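PDB 4QVS: S-layer domain-containing protein from Ruminiclostridium thermocellum ATCC 27405, which is of unknown function but carries a concanavalin A-like lectin/glucanase fold and, in this crystal, forms a dimer whose chains exchange parts of that fold. Local coordinates for the interface of chains A and B. Sequence-based numbering; all coordinates share one arbitrary frame. Chains: chain A/B, S-layer domain-containing protein.

Contact 1: the interface of chains A and B. Residues chain A 8-11, 45, 47, 76; chain B 202-203, 205.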
loop_
_atom_site.group_PDB
_atom_site.type_symbol
_atom_site.label_atom_id
_atom_site.label_comp_id
_atom_site.label_asym_id
_atom_site.label_seq_id
_atom_site.Cartn_x
_atom_site.Cartn_y
_atom_site.Cartn_z
ATOM N N TRP A 8 17.811 -21.887 2.684
ATOM C CA TRP A 8 16.804 -21.629 3.700
ATOM C C TRP A 8 17.428 -21.434 5.082
ATOM O O TRP A 8 17.865 -22.387 5.708
ATOM C CB TRP A 8 15.798 -22.791 3.734
ATOM C CG TRP A 8 14.691 -22.611 4.687
ATOM C CD1 TRP A 8 14.364 -21.486 5.365
ATOM C CD2 TRP A 8 13.626 -23.570 4.960
ATOM N NE1 TRP A 8 13.180 -21.702 6.101
ATOM C CE2 TRP A 8 12.735 -22.971 5.867
ATOM C CE3 TRP A 8 13.383 -24.888 4.552
ATOM C CZ2 TRP A 8 11.573 -23.639 6.358
ATOM C CZ3 TRP A 8 12.232 -25.559 5.049
ATOM C CH2 TRP A 8 11.357 -24.926 5.938
ATOM N N TYR A 9 17.410 -20.192 5.565
ATOM C CA TYR A 9 17.894 -19.845 6.893
ATOM C C TYR A 9 16.688 -19.719 7.838
ATOM O O TYR A 9 15.860 -18.819 7.698
ATOM C CB TYR A 9 18.734 -18.575 6.854
ATOM C CG TYR A 9 19.996 -18.807 6.036
ATOM C CD1 TYR A 9 21.082 -19.535 6.574
ATOM C CD2 TYR A 9 20.065 -18.420 4.724
ATOM C CE1 TYR A 9 22.213 -19.837 5.825
ATOM C CE2 TYR A 9 21.225 -18.680 3.978
ATOM C CZ TYR A 9 22.279 -19.395 4.536
ATOM O OH TYR A 9 23.389 -19.641 3.761
HETATM N N MSE A 10 16.623 -20.640 8.790
HETATM C CA MSE A 10 15.530 -20.692 9.754
HETATM C C MSE A 10 15.938 -19.945 10.978
HETATM O O MSE A 10 15.111 -19.654 11.821
HETATM C CB MSE A 10 15.248 -22.142 10.123
HETATM C CG MSE A 10 14.746 -22.946 8.938
HETATM SE SE MSE A 10 14.331 -24.736 9.654
HETATM C CE MSE A 10 12.635 -24.124 10.463
ATOM N N PHE A 11 17.239 -19.681 11.122
ATOM C CA PHE A 11 17.743 -18.909 12.246
ATOM C C PHE A 11 17.232 -19.361 13.625
ATOM O O PHE A 11 16.950 -18.504 14.486
ATOM C CB PHE A 11 17.413 -17.420 12.063
ATOM C CG PHE A 11 17.999 -16.794 10.829
ATOM C CD1 PHE A 11 19.401 -16.702 10.669
ATOM C CD2 PHE A 11 17.201 -16.216 9.871
ATOM C CE1 PHE A 11 19.934 -16.093 9.557
ATOM C CE2 PHE A 11 17.752 -15.599 8.742
ATOM C CZ PHE A 11 19.136 -15.559 8.586
ATOM N N ASN A 45 8.792 -18.408 13.704
ATOM C CA ASN A 45 8.926 -19.879 13.665
ATOM C C ASN A 45 10.127 -20.312 14.444
ATOM O O ASN A 45 11.225 -20.395 13.894
ATOM C CB ASN A 45 8.965 -20.455 12.228
ATOM C CG ASN A 45 7.578 -20.838 11.711
ATOM O OD1 ASN A 45 6.551 -20.349 12.197
ATOM N ND2 ASN A 45 7.543 -21.738 10.732
ATOM N N ASN A 47 12.845 -19.562 16.578
ATOM C CA ASN A 47 13.581 -18.342 16.818
ATOM C C ASN A 47 13.763 -17.590 15.527
ATOM O O ASN A 47 13.584 -18.151 14.418
ATOM C CB ASN A 47 14.911 -18.614 17.507
ATOM C CG ASN A 47 14.740 -18.925 18.986
ATOM O OD1 ASN A 47 14.053 -18.210 19.707
ATOM N ND2 ASN A 47 15.403 -19.972 19.451
ATOM N N TRP A 76 10.276 -13.701 5.984
ATOM C CA TRP A 76 9.361 -13.032 6.886
ATOM C C TRP A 76 10.111 -11.908 7.558
ATOM O O TRP A 76 11.278 -12.091 7.926
ATOM C CB TRP A 76 8.940 -13.997 7.978
ATOM C CG TRP A 76 7.894 -14.913 7.571
ATOM C CD1 TRP A 76 8.023 -16.182 7.081
ATOM C CD2 TRP A 76 6.474 -14.647 7.670
ATOM N NE1 TRP A 76 6.746 -16.726 6.849
ATOM C CE2 TRP A 76 5.793 -15.798 7.203
ATOM C CE3 TRP A 76 5.732 -13.542 8.093
ATOM C CZ2 TRP A 76 4.368 -15.874 7.149
ATOM C CZ3 TRP A 76 4.299 -13.612 8.039
ATOM C CH2 TRP A 76 3.649 -14.778 7.572
ATOM N N ASP B 202 12.991 -13.869 9.597
ATOM C CA ASP B 202 12.955 -15.326 9.776
ATOM C C ASP B 202 12.767 -15.971 8.417
ATOM O O ASP B 202 12.311 -15.338 7.484
ATOM C CB ASP B 202 11.823 -15.715 10.749
ATOM C CG ASP B 202 12.102 -17.011 11.550
ATOM O OD1 ASP B 202 12.903 -17.889 11.140
ATOM O OD2 ASP B 202 11.489 -17.166 12.633
ATOM N N ASP B 203 13.094 -17.254 8.355
ATOM C CA ASP B 203 12.941 -18.077 7.162
ATOM C C ASP B 203 13.361 -17.373 5.913
ATOM O O ASP B 203 12.559 -17.222 4.998
ATOM C CB ASP B 203 11.488 -18.637 7.061
ATOM C CG ASP B 203 11.171 -19.614 8.154
ATOM O OD1 ASP B 203 12.063 -20.360 8.585
ATOM O OD2 ASP B 203 9.998 -19.669 8.585
ATOM N N ARG B 205 14.839 -17.237 2.463
ATOM C CA ARG B 205 14.871 -18.270 1.448
ATOM C C ARG B 205 15.170 -17.701 0.106
ATOM O O ARG B 205 14.835 -16.549 -0.196
ATOM C CB ARG B 205 13.528 -18.993 1.387
ATOM C CG ARG B 205 13.078 -19.424 2.759
ATOM C CD ARG B 205 11.840 -20.297 2.757
ATOM N NE ARG B 205 12.102 -21.520 2.026
ATOM C CZ ARG B 205 11.404 -22.639 2.179
ATOM N NH1 ARG B 205 10.401 -22.721 3.067
ATOM N NH2 ARG B 205 11.741 -23.697 1.447
#
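B:Arg205 runs alongside A:Trp8 in the same direction, its guanidinium stacked on the indole with the planes 8° apart. The aliphatic stem of the arginine begins the contact, its CG 3.6 Å from CD1 of A:Trp8. A bend at chi3 (61°) then lays the head over the indole, NH1 standing 3.5 Å from the centroid of the six-membered ring of A:Trp8. It illustrates how a cation-pi stack can join paired strands across chains. CG of A:Met10, a selenomethionine of the same chain, covers the opposite face toward its rim. NE1 of A:Trp8 donates a hydrogen bond of 3.0 Å to the carboxylate OD1 of B:Asp203, from above the carboxylate plane, which is turned 65° from the ring. Farther out, OD2 of B:Asp202 accepts from the backbone N of the poorly ordered A:Asn45 at 3.2 Å, while B:Asp203 N bonds OD1 of B:Asp202 on its anti side at 2.9 Å. That carboxylate also nears backbone oxygens, OD1 2.9 Å from A:Met10 O and OD2 2.9 Å from A:Asn47 O. These are not hydrogen bonds; A:Met10, A:Asn45 and A:Asn47 are among the residues of a sodium site, which the carboxylate may face. Paired backbone bonds join B:Asp202 and A:Trp76. In the fold, strand 200-207 of chain B pairs antiparallel with strands 7-9 and 71-79 of chain A, so both chains share one sheet here.

Contact 2: the interface of chains A and B. Residues chain A 114-115, 123-125; chain B 160, 163, 165.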
loop_
_atom_site.group_PDB
_atom_site.type_symbol
_atom_site.label_atom_id
_atom_site.label_comp_id
_atom_site.label_asym_id
_atom_site.label_seq_id
_atom_site.Cartn_x
_atom_site.Cartn_y
_atom_site.Cartn_z
HETATM N N MSE A 114 17.664 -2.913 -8.952
HETATM C CA MSE A 114 18.733 -3.651 -9.611
HETATM C C MSE A 114 19.416 -2.620 -10.428
HETATM O O MSE A 114 18.736 -1.771 -11.044
HETATM C CB MSE A 114 18.251 -4.680 -10.628
HETATM C CG MSE A 114 17.282 -5.711 -10.028
HETATM SE SE MSE A 114 17.199 -7.368 -11.076
HETATM C CE MSE A 114 19.109 -7.822 -11.115
ATOM N N THR A 115 20.753 -2.658 -10.434
ATOM C CA THR A 115 21.519 -1.733 -11.243
ATOM C C THR A 115 22.845 -2.336 -11.639
ATOM O O THR A 115 23.440 -3.220 -10.977
ATOM C CB THR A 115 21.796 -0.377 -10.558
ATOM O OG1 THR A 115 22.384 0.536 -11.484
ATOM C CG2 THR A 115 22.733 -0.516 -9.425
ATOM N N LYS A 123 17.037 0.457 -11.514
ATOM C CA LYS A 123 15.739 0.113 -12.105
ATOM C C LYS A 123 15.029 -0.455 -10.898
ATOM O O LYS A 123 15.548 -1.367 -10.250
ATOM C CB LYS A 123 15.814 -0.964 -13.192
ATOM C CG LYS A 123 16.737 -0.702 -14.357
ATOM C CD LYS A 123 16.450 0.623 -15.015
ATOM C CE LYS A 123 17.521 0.928 -16.045
ATOM N NZ LYS A 123 17.441 2.366 -16.397
ATOM N N THR A 124 13.829 0.035 -10.624
ATOM C CA THR A 124 13.155 -0.283 -9.389
ATOM C C THR A 124 11.717 -0.744 -9.477
ATOM O O THR A 124 11.054 -0.568 -10.494
ATOM C CB THR A 124 13.055 0.995 -8.604
ATOM O OG1 THR A 124 12.179 1.866 -9.311
ATOM C CG2 THR A 124 14.425 1.656 -8.504
ATOM N N ILE A 125 11.251 -1.319 -8.369
ATOM C CA ILE A 125 9.846 -1.686 -8.190
ATOM C C ILE A 125 9.521 -1.188 -6.804
ATOM O O ILE A 125 10.253 -1.488 -5.853
ATOM C CB ILE A 125 9.592 -3.191 -8.151
ATOM C CG1 ILE A 125 10.474 -3.937 -9.139
ATOM C CG2 ILE A 125 8.114 -3.465 -8.396
ATOM C CD1 ILE A 125 10.444 -5.439 -8.944
ATOM N N ASN B 160 7.564 -4.616 -12.679
ATOM C CA ASN B 160 8.301 -3.822 -13.630
ATOM C C ASN B 160 8.705 -4.814 -14.696
ATOM O O ASN B 160 9.625 -5.618 -14.524
ATOM C CB ASN B 160 9.494 -3.115 -12.992
ATOM C CG ASN B 160 10.322 -2.339 -14.003
ATOM O OD1 ASN B 160 10.281 -2.622 -15.203
ATOM N ND2 ASN B 160 11.102 -1.371 -13.521
ATOM N N LEU B 163 12.759 -5.341 -16.814
ATOM C CA LEU B 163 14.013 -5.682 -16.136
ATOM C C LEU B 163 14.844 -6.737 -16.871
ATOM O O LEU B 163 14.671 -7.932 -16.650
ATOM C CB LEU B 163 13.723 -6.142 -14.705
ATOM C CG LEU B 163 12.995 -5.125 -13.828
ATOM C CD1 LEU B 163 12.682 -5.727 -12.475
ATOM C CD2 LEU B 163 13.825 -3.866 -13.666
ATOM N N LEU B 165 18.332 -6.509 -16.868
ATOM C CA LEU B 165 19.614 -6.645 -16.164
ATOM C C LEU B 165 19.852 -8.036 -15.571
ATOM O O LEU B 165 18.912 -8.720 -15.175
ATOM C CB LEU B 165 19.719 -5.608 -15.044
ATOM C CG LEU B 165 19.828 -4.146 -15.456
ATOM C CD1 LEU B 165 19.881 -3.270 -14.215
ATOM C CD2 LEU B 165 21.057 -3.920 -16.329
#
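B:Leu163 and B:Leu165 form the packed part of this patch against two strands of chain A. The CD2 branch of B:Leu163 comes to 3.5 Å from CB of A:Lys123. Its other methyl, CD1, turns toward the tip of A:Ile125, whose side chain it crosses obliquely at 4.2 Å from CD1 of the isoleucine. The CD1 methyl of B:Leu165 meets backbone more than side chain, 3.7 Å from both A:Met114 O and A:Thr115 CA. Beside the leucines, B:Asn160 shows how a side-chain amide can bond to the backbone of a strand. With CG anti to the backbone N (chi1 177°), its amide reaches strand 123-126, where ND2 donates to the backbone O of A:Thr124 at 3.1 Å. The bond is almost straight, 175° at the hydrogen, and the acceptor lies in the plane of the asparagine amide. The side-chain tips are looser. A:Met114, a selenomethionine bent at chi3, brings CE no nearer than 4.2 Å to B:Leu165 O. The stem of A:Lys123 passes B:Leu165 at about a right angle, CG 4.1 Å from its CD1. A bend at chi2 (-54°) then carries the terminal amine away from both leucines, plausibly into solvent. In the fold, the end of strand 155-160 and the following loop of chain B lie against strands 110-115 and 123-126 of chain A, at one end of the shared lobe.

Contact 3: the interface of chains A and B. Residues chain A 77, 79, 102, 108, 110; chain B 130-131, 139, 152.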
loop_
_atom_site.group_PDB
_atom_site.type_symbol
_atom_site.label_atom_id
_atom_site.label_comp_id
_atom_site.label_asym_id
_atom_site.label_seq_id
_atom_site.Cartn_x
_atom_site.Cartn_y
_atom_site.Cartn_z
ATOM N N VAL A 77 9.435 -10.789 7.772
ATOM C CA VAL A 77 9.996 -9.675 8.476
ATOM C C VAL A 77 9.043 -8.944 9.418
ATOM O O VAL A 77 7.864 -8.837 9.121
ATOM C CB VAL A 77 10.562 -8.642 7.473
ATOM C CG1 VAL A 77 9.587 -8.333 6.348
ATOM C CG2 VAL A 77 10.977 -7.374 8.198
ATOM N N LEU A 79 9.082 -5.249 10.914
ATOM C CA LEU A 79 9.710 -3.940 10.880
ATOM C C LEU A 79 9.411 -3.068 12.093
ATOM O O LEU A 79 8.274 -2.603 12.270
ATOM C CB LEU A 79 9.263 -3.248 9.617
ATOM C CG LEU A 79 10.023 -1.988 9.297
ATOM C CD1 LEU A 79 11.487 -2.391 9.013
ATOM C CD2 LEU A 79 9.402 -1.268 8.115
ATOM N N LEU A 102 16.950 -4.683 -1.635
ATOM C CA LEU A 102 15.526 -4.485 -1.274
ATOM C C LEU A 102 15.593 -3.545 -0.110
ATOM O O LEU A 102 16.387 -3.759 0.802
ATOM C CB LEU A 102 14.810 -5.768 -0.862
ATOM C CG LEU A 102 13.325 -5.596 -0.442
ATOM C CD1 LEU A 102 12.438 -5.331 -1.627
ATOM C CD2 LEU A 102 12.845 -6.845 0.258
ATOM N N GLY A 108 6.910 2.797 5.009
ATOM C CA GLY A 108 6.397 1.420 5.178
ATOM C C GLY A 108 6.327 0.724 3.833
ATOM O O GLY A 108 6.174 -0.499 3.766
ATOM N N ILE A 110 8.105 -0.618 0.359
ATOM C CA ILE A 110 9.359 -1.330 0.125
ATOM C C ILE A 110 9.725 -1.114 -1.329
ATOM O O ILE A 110 8.849 -0.890 -2.169
ATOM C CB ILE A 110 9.310 -2.858 0.414
ATOM C CG1 ILE A 110 8.274 -3.564 -0.447
ATOM C CG2 ILE A 110 9.056 -3.118 1.883
ATOM C CD1 ILE A 110 8.080 -5.048 -0.153
ATOM N N ALA B 130 1.186 -2.771 2.801
ATOM C CA ALA B 130 2.465 -2.104 3.083
ATOM C C ALA B 130 2.996 -2.755 4.379
ATOM O O ALA B 130 2.256 -3.531 5.004
ATOM C CB ALA B 130 2.248 -0.612 3.284
ATOM N N LEU B 131 4.231 -2.452 4.796
ATOM C CA LEU B 131 4.763 -3.018 6.057
ATOM C C LEU B 131 4.449 -2.145 7.237
ATOM O O LEU B 131 4.885 -1.003 7.284
ATOM C CB LEU B 131 6.288 -3.190 6.029
ATOM C CG LEU B 131 6.867 -4.328 5.242
ATOM C CD1 LEU B 131 8.417 -4.247 5.315
ATOM C CD2 LEU B 131 6.352 -5.639 5.815
ATOM N N VAL B 139 7.530 -11.225 2.917
ATOM C CA VAL B 139 7.885 -10.472 1.734
ATOM C C VAL B 139 8.606 -11.349 0.726
ATOM O O VAL B 139 9.403 -12.185 1.098
ATOM C CB VAL B 139 8.766 -9.273 2.090
ATOM C CG1 VAL B 139 9.166 -8.515 0.833
ATOM C CG2 VAL B 139 8.049 -8.336 3.057
ATOM N N ILE B 152 3.731 -8.962 -0.720
ATOM C CA ILE B 152 3.595 -8.818 0.728
ATOM C C ILE B 152 2.505 -9.815 1.112
ATOM O O ILE B 152 1.453 -9.818 0.508
ATOM C CB ILE B 152 3.184 -7.417 1.166
ATOM C CG1 ILE B 152 4.308 -6.425 0.842
ATOM C CG2 ILE B 152 2.901 -7.423 2.666
ATOM C CD1 ILE B 152 3.987 -4.987 1.175
#
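A:Ile110 and B:Leu131 cross at about a right angle, the CG2 methyl of the isoleucine touching the CD1 methyl of the leucine at 3.7 Å. With CG1 of A:Ile110 set between its backbone N and carbonyl carbon (chi1 60°) and CG2 anti to the carbonyl carbon, the two branches face different partners: CD1 reaches CG1 of B:Val139 at 3.8 Å. Along this second branch the isoleucine runs antiparallel beside the side chains of B:Val139 and B:Ile152, with CD1 4.1 Å from CG1 of B:Ile152. B:Val139 is likewise shared. Its CG1, anti to the backbone N (chi1 178°), also meets CD2 of A:Leu102 at 4.1 Å, while its CG2 touches CG1 of A:Val77 at 3.6 Å where the two valines cross at a slant. Such interdigitation shows how branched residues can serve several neighbours at once. More loosely, A:Leu79 brings CD2 to 4.2 Å from CD1 of B:Leu131. A backbone hydrogen bond fixes the leucine end: B:Leu131 N donates to A:Gly108 O over 2.9 Å. The aliphatic groups come from several strands of chain A and from strands 137-144 and 147-152 and a loop of chain B. The site therefore appears to build a hydrophobic core jointly from both copies, helping to hold each composite lobe together.

Contact 3 lies between the others, its C-alpha centre about 16 Å from that of contact 1 and about 18 Å from that of contact 2, which are themselves about 26 Å apart. Strand 71-79 of chain A serves contacts 1 and 3, and strand 110-115 serves contacts 2 and 3. In each, earlier segments of chain A meet later segments of chain B, which suggests a domain-swapped dimer with sheet pairing, core and loop packing all crossing chains. The two-fold repeats this in a second lobe. Whether the protein exchanges in this way in solution cannot be told from the structure alone.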